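Local coordinates for protein malonate decarboxylase subunit alpha (Acinetobacter baumannii ATCC 17978, PDB 6MPR) that probably transfers the acyl carrier protein between acetate and malonate, as the alpha subunit of malonate decarboxylase, at residues T178-A183 against S348-C353; N297-P302 against H319-E324. All coordinates share one frame; numbering follows the deposited sequence.

Both contacts are buried near the middle of the chain, about 11 Å apart between centres, and interaction 2 is nested inside the loop that interaction 1 closes. Interaction 1 ties the loop before helix 181-189 to the start of helix 350-359. Its chemistry is charged and polar: an arginine held by two carboxylates, a serine, and a water. Interaction 2 has no salt bridge: it combines backbone pairing, one asparagine amide and apolar packing. It pairs strand 297-299 with strand 317-319, the outermost of its sheet within this chain, then packs the loops beyond them. The two meet directly. N349 N probably bonds to C320 O, and C353 packs on the F321 ring. Both also touch the second subunit.

Interaction 1 (T178-A183 against S348-C353)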
loop_
_atom_site.group_PDB
_atom_site.type_symbol
_atom_site.label_atom_id
_atom_site.label_comp_id
_atom_site.label_asym_id
_atom_site.label_seq_id
_atom_site.Cartn_x
_atom_site.Cartn_y
_atom_site.Cartn_z
ATOM N N THR A 178 2.789 -13.463 -12.229
ATOM C CA THR A 178 1.830 -13.367 -11.134
ATOM C C THR A 178 1.156 -11.993 -11.110
ATOM O O THR A 178 -0.076 -11.897 -11.049
ATOM C CB THR A 178 2.541 -13.673 -9.815
ATOM O OG1 THR A 178 2.949 -15.060 -9.799
ATOM C CG2 THR A 178 1.616 -13.419 -8.640
ATOM N N GLU A 179 1.949 -10.916 -11.198
ATOM C CA GLU A 179 1.420 -9.557 -11.336
ATOM C C GLU A 179 0.322 -9.231 -10.325
ATOM O O GLU A 179 0.548 -9.339 -9.109
ATOM C CB GLU A 179 0.900 -9.320 -12.770
ATOM C CG GLU A 179 2.045 -9.202 -13.820
ATOM C CD GLU A 179 1.541 -8.831 -15.222
ATOM O OE1 GLU A 179 1.038 -7.695 -15.417
ATOM O OE2 GLU A 179 1.649 -9.683 -16.131
ATOM N N ASP A 180 -0.860 -8.811 -10.825
ATOM C CA ASP A 180 -1.972 -8.384 -9.976
ATOM C C ASP A 180 -2.799 -9.540 -9.435
ATOM O O ASP A 180 -3.629 -9.311 -8.549
ATOM C CB ASP A 180 -2.982 -7.473 -10.715
ATOM C CG ASP A 180 -2.338 -6.460 -11.673
ATOM O OD1 ASP A 180 -1.341 -6.769 -12.347
ATOM O OD2 ASP A 180 -2.903 -5.353 -11.802
ATOM N N SER A 181 -2.626 -10.755 -9.949
ATOM C CA SER A 181 -3.651 -11.779 -9.731
ATOM C C SER A 181 -3.970 -12.038 -8.260
ATOM O O SER A 181 -5.164 -12.114 -7.918
ATOM C CB SER A 181 -3.239 -13.063 -10.468
ATOM O OG SER A 181 -3.211 -12.810 -11.859
ATOM N N PRO A 182 -3.000 -12.172 -7.346
ATOM C CA PRO A 182 -3.383 -12.453 -5.949
ATOM C C PRO A 182 -4.202 -11.334 -5.326
ATOM O O PRO A 182 -5.110 -11.604 -4.532
ATOM C CB PRO A 182 -2.033 -12.629 -5.240
ATOM C CG PRO A 182 -1.046 -12.908 -6.329
ATOM C CD PRO A 182 -1.534 -12.088 -7.490
ATOM N N ALA A 183 -3.925 -10.080 -5.689
ATOM C CA ALA A 183 -4.658 -8.955 -5.116
ATOM C C ALA A 183 -6.070 -8.871 -5.674
ATOM O O ALA A 183 -6.972 -8.385 -4.987
ATOM C CB ALA A 183 -3.927 -7.636 -5.387
ATOM N N SER A 348 6.739 -12.318 -9.415
ATOM C CA SER A 348 6.346 -10.923 -9.362
ATOM C C SER A 348 5.147 -10.773 -8.436
ATOM O O SER A 348 4.473 -11.743 -8.075
ATOM C CB SER A 348 5.991 -10.409 -10.747
ATOM O OG SER A 348 5.044 -11.263 -11.350
ATOM N N ASN A 349 4.894 -9.534 -8.036
ATOM C CA ASN A 349 3.753 -9.254 -7.182
ATOM C C ASN A 349 3.520 -7.749 -7.298
ATOM O O ASN A 349 4.205 -6.975 -6.632
ATOM C CB ASN A 349 4.041 -9.689 -5.749
ATOM C CG ASN A 349 2.860 -9.513 -4.818
ATOM O OD1 ASN A 349 2.058 -8.588 -4.975
ATOM N ND2 ASN A 349 2.757 -10.397 -3.819
ATOM N N ARG A 350 2.574 -7.348 -8.157
ATOM C CA ARG A 350 2.439 -5.917 -8.444
ATOM C C ARG A 350 1.987 -5.144 -7.211
ATOM O O ARG A 350 2.482 -4.036 -6.953
ATOM C CB ARG A 350 1.489 -5.675 -9.631
ATOM C CG ARG A 350 1.212 -4.167 -9.885
ATOM C CD ARG A 350 0.710 -3.884 -11.306
ATOM N NE ARG A 350 1.813 -3.899 -12.268
ATOM C CZ ARG A 350 2.000 -4.825 -13.204
ATOM N NH1 ARG A 350 1.138 -5.819 -13.343
ATOM N NH2 ARG A 350 3.050 -4.757 -14.020
ATOM N N MET A 351 1.077 -5.708 -6.414
ATOM C CA MET A 351 0.652 -5.012 -5.201
ATOM C C MET A 351 1.824 -4.793 -4.250
ATOM O O MET A 351 2.023 -3.682 -3.730
ATOM C CB MET A 351 -0.467 -5.774 -4.491
ATOM C CG MET A 351 -0.807 -5.131 -3.145
ATOM S SD MET A 351 -2.533 -5.171 -2.678
ATOM C CE MET A 351 -2.680 -6.749 -1.869
ATOM N N MET A 352 2.620 -5.840 -4.006
ATOM C CA MET A 352 3.728 -5.709 -3.059
ATOM C C MET A 352 4.801 -4.767 -3.583
ATOM O O MET A 352 5.368 -3.963 -2.823
ATOM C CB MET A 352 4.303 -7.092 -2.748
ATOM C CG MET A 352 5.455 -7.125 -1.746
ATOM S SD MET A 352 5.945 -8.854 -1.490
ATOM C CE MET A 352 4.585 -9.419 -0.467
ATOM N N CYS A 353 5.068 -4.835 -4.884
ATOM C CA CYS A 353 6.099 -3.997 -5.470
ATOM C C CYS A 353 5.667 -2.534 -5.495
ATOM O O CYS A 353 6.465 -1.645 -5.196
ATOM C CB CYS A 353 6.410 -4.500 -6.877
ATOM S SG CYS A 353 7.980 -3.971 -7.519
HETATM O O HOH W 1 -0.466 -8.287 -6.717
#
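R350 runs alongside E179 and D180, pointing the same way, and meets both carboxylates through one nitrogen. R350 NH1 lies 2.8 Å from both E179 OE1 and D180 OD1. Both oxygens sit at the edge of the guanidinium, close to its plane. The carboxylates are turned differently against it: that of E179 is nearly perpendicular, at 82°, and that of D180 is tilted by 54°. E179 offers the anti lone pair of OE1, while D180 OD1 is met on its syn side.

The polar ends have further partners. Q69 N also binds E179 OE1, and Y147 OH binds D180 OD2. The other terminal nitrogen, R350 NH2, bonds to Q69 OE1.

T178 to S181 form a type II' turn with E179 at its second position. E179 N bonds to S348 OG at 3.1 Å and almost straight, at 173°; S348 OG is also bonded to P176 O. R350 N bonds to E179 O at 3.0 Å. A water joins E179 O, N349 OD1 and M351 N.

N349 caps helix 350-359, its OD1 accepting from M352 N at 3.0 Å. This is a beta turn docked on an N-capped helix start, with a buried salt-bridge network joining the parts that carry the two sheets.

Interaction 2 (N297-P302 against H319-E324); sequences NWTLNP and HCFGTE
H319 pairs with T299 in a parallel beta bridge, and this is the regular, close-set part of the contact. H319 N bonds to W298 O at 3.0 Å, and L300 N bonds to H319 O at 2.9 Å. H319 thus spans T299 by gripping the residue before it and the one after it. Just beyond, C320 CA makes a CA-H...O contact of 3.2 Å with L300 O.

N301 then fills the bend of the second segment. N301 OD1 accepts from G322 N at 2.8 Å, but the bond is bent, at 133°, and the donor stands above the amide plane. N301 was modelled in two conformers, so this bond belongs to the one described. In it, ND2 also bonds to Q69 OE1.

The F321 ring presents its edge to N301, with F321 CD2 3.4 Å from N301 OD1. Further along the ring, F321 CE2 lies 3.8 Å from L300 CA. Helix 350-359 and N267 also touch this ring.

The far end is held by van der Waals contact alone between the two segments. P302 CD rests 3.4 Å from G322 O, and P302 CG touches C320 SG at 3.8 Å. E324 brings CB to P302 O, but its carboxylate turns off to T236 and F235. This side is not open to solvent: V331 packs on P302. Beside the bridge, V151 and V152 of the second subunit cover H319 and T299.

Helix 307-311 lies between the two strands in the chain. The contact therefore closes a beta-alpha-beta crossover at the end of the mixed sheet, as counted within this chain, with the loops after both strands packed together.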
loop_
_atom_site.group_PDB
_atom_site.type_symbol
_atom_site.label_atom_id
_atom_site.label_comp_id
_atom_site.label_asym_id
_atom_site.label_seq_id
_atom_site.Cartn_x
_atom_site.Cartn_y
_atom_site.Cartn_z
ATOM N N ASN A 297 19.077 -1.042 -4.465
ATOM C CA ASN A 297 17.857 -1.822 -4.286
ATOM C C ASN A 297 16.741 -1.240 -5.135
ATOM O O ASN A 297 16.456 -0.043 -5.057
ATOM C CB ASN A 297 17.475 -1.845 -2.808
ATOM C CG ASN A 297 18.628 -2.275 -1.937
ATOM O OD1 ASN A 297 19.082 -3.416 -2.020
ATOM N ND2 ASN A 297 19.125 -1.364 -1.108
ATOM N N TRP A 298 16.102 -2.084 -5.942
ATOM C CA TRP A 298 15.170 -1.604 -6.942
ATOM C C TRP A 298 13.782 -2.222 -6.789
ATOM O O TRP A 298 13.633 -3.389 -6.403
ATOM C CB TRP A 298 15.702 -1.914 -8.347
ATOM C CG TRP A 298 17.025 -1.271 -8.688
ATOM C CD1 TRP A 298 18.258 -1.546 -8.140
ATOM C CD2 TRP A 298 17.242 -0.280 -9.685
ATOM N NE1 TRP A 298 19.223 -0.765 -8.734
ATOM C CE2 TRP A 298 18.626 0.012 -9.698
ATOM C CE3 TRP A 298 16.399 0.397 -10.579
ATOM C CZ2 TRP A 298 19.184 0.950 -10.568
ATOM C CZ3 TRP A 298 16.957 1.331 -11.439
ATOM C CH2 TRP A 298 18.341 1.593 -11.430
ATOM N N THR A 299 12.770 -1.423 -7.102
ATOM C CA THR A 299 11.438 -1.915 -7.428
ATOM C C THR A 299 11.270 -1.668 -8.919
ATOM O O THR A 299 11.160 -0.511 -9.357
ATOM C CB THR A 299 10.347 -1.216 -6.616
ATOM O OG1 THR A 299 10.437 0.203 -6.819
ATOM C CG2 THR A 299 10.504 -1.521 -5.140
ATOM N N LEU A 300 11.284 -2.746 -9.699
ATOM C CA LEU A 300 11.428 -2.613 -11.146
ATOM C C LEU A 300 11.103 -3.949 -11.805
ATOM O O LEU A 300 11.372 -5.006 -11.231
ATOM C CB LEU A 300 12.867 -2.201 -11.509
ATOM C CG LEU A 300 13.070 -1.552 -12.880
ATOM C CD1 LEU A 300 12.718 -0.064 -12.792
ATOM C CD2 LEU A 300 14.494 -1.747 -13.322
ATOM N N ASN A 301 10.554 -3.905 -13.023
ATOM C CA ASN A 301 10.506 -5.135 -13.794
ATOM C C ASN A 301 11.914 -5.486 -14.271
ATOM O O ASN A 301 12.853 -4.697 -14.118
ATOM C CB ASN A 301 9.511 -5.004 -14.943
ATOM C CG ASN A 301 8.091 -5.302 -14.500
ATOM O OD1 ASN A 301 7.822 -5.425 -13.305
ATOM N ND2 ASN A 301 7.177 -5.418 -15.454
ATOM N N PRO A 302 12.120 -6.713 -14.798
ATOM C CA PRO A 302 13.491 -7.053 -15.245
ATOM C C PRO A 302 13.858 -6.399 -16.578
ATOM O O PRO A 302 13.834 -7.011 -17.656
ATOM C CB PRO A 302 13.446 -8.581 -15.353
ATOM C CG PRO A 302 12.156 -9.014 -14.720
ATOM C CD PRO A 302 11.229 -7.877 -14.935
ATOM N N HIS A 319 12.898 -6.262 -6.794
ATOM C CA HIS A 319 11.552 -6.809 -6.668
ATOM C C HIS A 319 10.713 -6.314 -7.839
ATOM O O HIS A 319 10.808 -5.145 -8.218
ATOM C CB HIS A 319 10.903 -6.392 -5.347
ATOM C CG HIS A 319 9.656 -7.155 -5.056
ATOM N ND1 HIS A 319 8.403 -6.670 -5.367
ATOM C CD2 HIS A 319 9.471 -8.411 -4.580
ATOM C CE1 HIS A 319 7.495 -7.577 -5.052
ATOM N NE2 HIS A 319 8.117 -8.647 -4.582
ATOM N N CYS A 320 9.885 -7.198 -8.410
ATOM C CA CYS A 320 9.285 -6.975 -9.726
ATOM C C CYS A 320 7.767 -6.892 -9.656
ATOM O O CYS A 320 7.131 -7.683 -8.956
ATOM C CB CYS A 320 9.636 -8.107 -10.699
ATOM S SG CYS A 320 11.386 -8.276 -11.052
ATOM N N PHE A 321 7.197 -5.946 -10.435
ATOM C CA PHE A 321 5.751 -5.883 -10.628
ATOM C C PHE A 321 5.250 -7.006 -11.528
ATOM O O PHE A 321 4.108 -7.458 -11.378
ATOM C CB PHE A 321 5.356 -4.548 -11.262
ATOM C CG PHE A 321 6.019 -3.344 -10.662
ATOM C CD1 PHE A 321 5.484 -2.723 -9.546
ATOM C CD2 PHE A 321 7.165 -2.822 -11.235
ATOM C CE1 PHE A 321 6.077 -1.589 -9.013
ATOM C CE2 PHE A 321 7.773 -1.690 -10.709
ATOM C CZ PHE A 321 7.242 -1.077 -9.592
ATOM N N GLY A 322 6.087 -7.451 -12.462
ATOM C CA GLY A 322 5.771 -8.443 -13.469
ATOM C C GLY A 322 7.058 -8.972 -14.064
ATOM O O GLY A 322 8.153 -8.634 -13.614
ATOM N N THR A 323 6.917 -9.794 -15.095
ATOM C CA THR A 323 8.059 -10.350 -15.810
ATOM C C THR A 323 8.544 -9.366 -16.874
ATOM O O THR A 323 8.061 -8.237 -16.992
ATOM C CB THR A 323 7.677 -11.682 -16.465
ATOM O OG1 THR A 323 8.861 -12.382 -16.831
ATOM C CG2 THR A 323 6.837 -11.447 -17.740
ATOM N N GLU A 324 9.532 -9.788 -17.660
ATOM C CA GLU A 324 9.707 -9.219 -18.995
ATOM C C GLU A 324 10.022 -10.358 -19.949
ATOM O O GLU A 324 10.785 -11.265 -19.608
ATOM C CB GLU A 324 10.799 -8.137 -19.082
ATOM C CG GLU A 324 11.045 -7.619 -20.511
ATOM C CD GLU A 324 9.785 -7.018 -21.184
ATOM O OE1 GLU A 324 8.690 -7.618 -21.162
ATOM O OE2 GLU A 324 9.895 -5.932 -21.764
#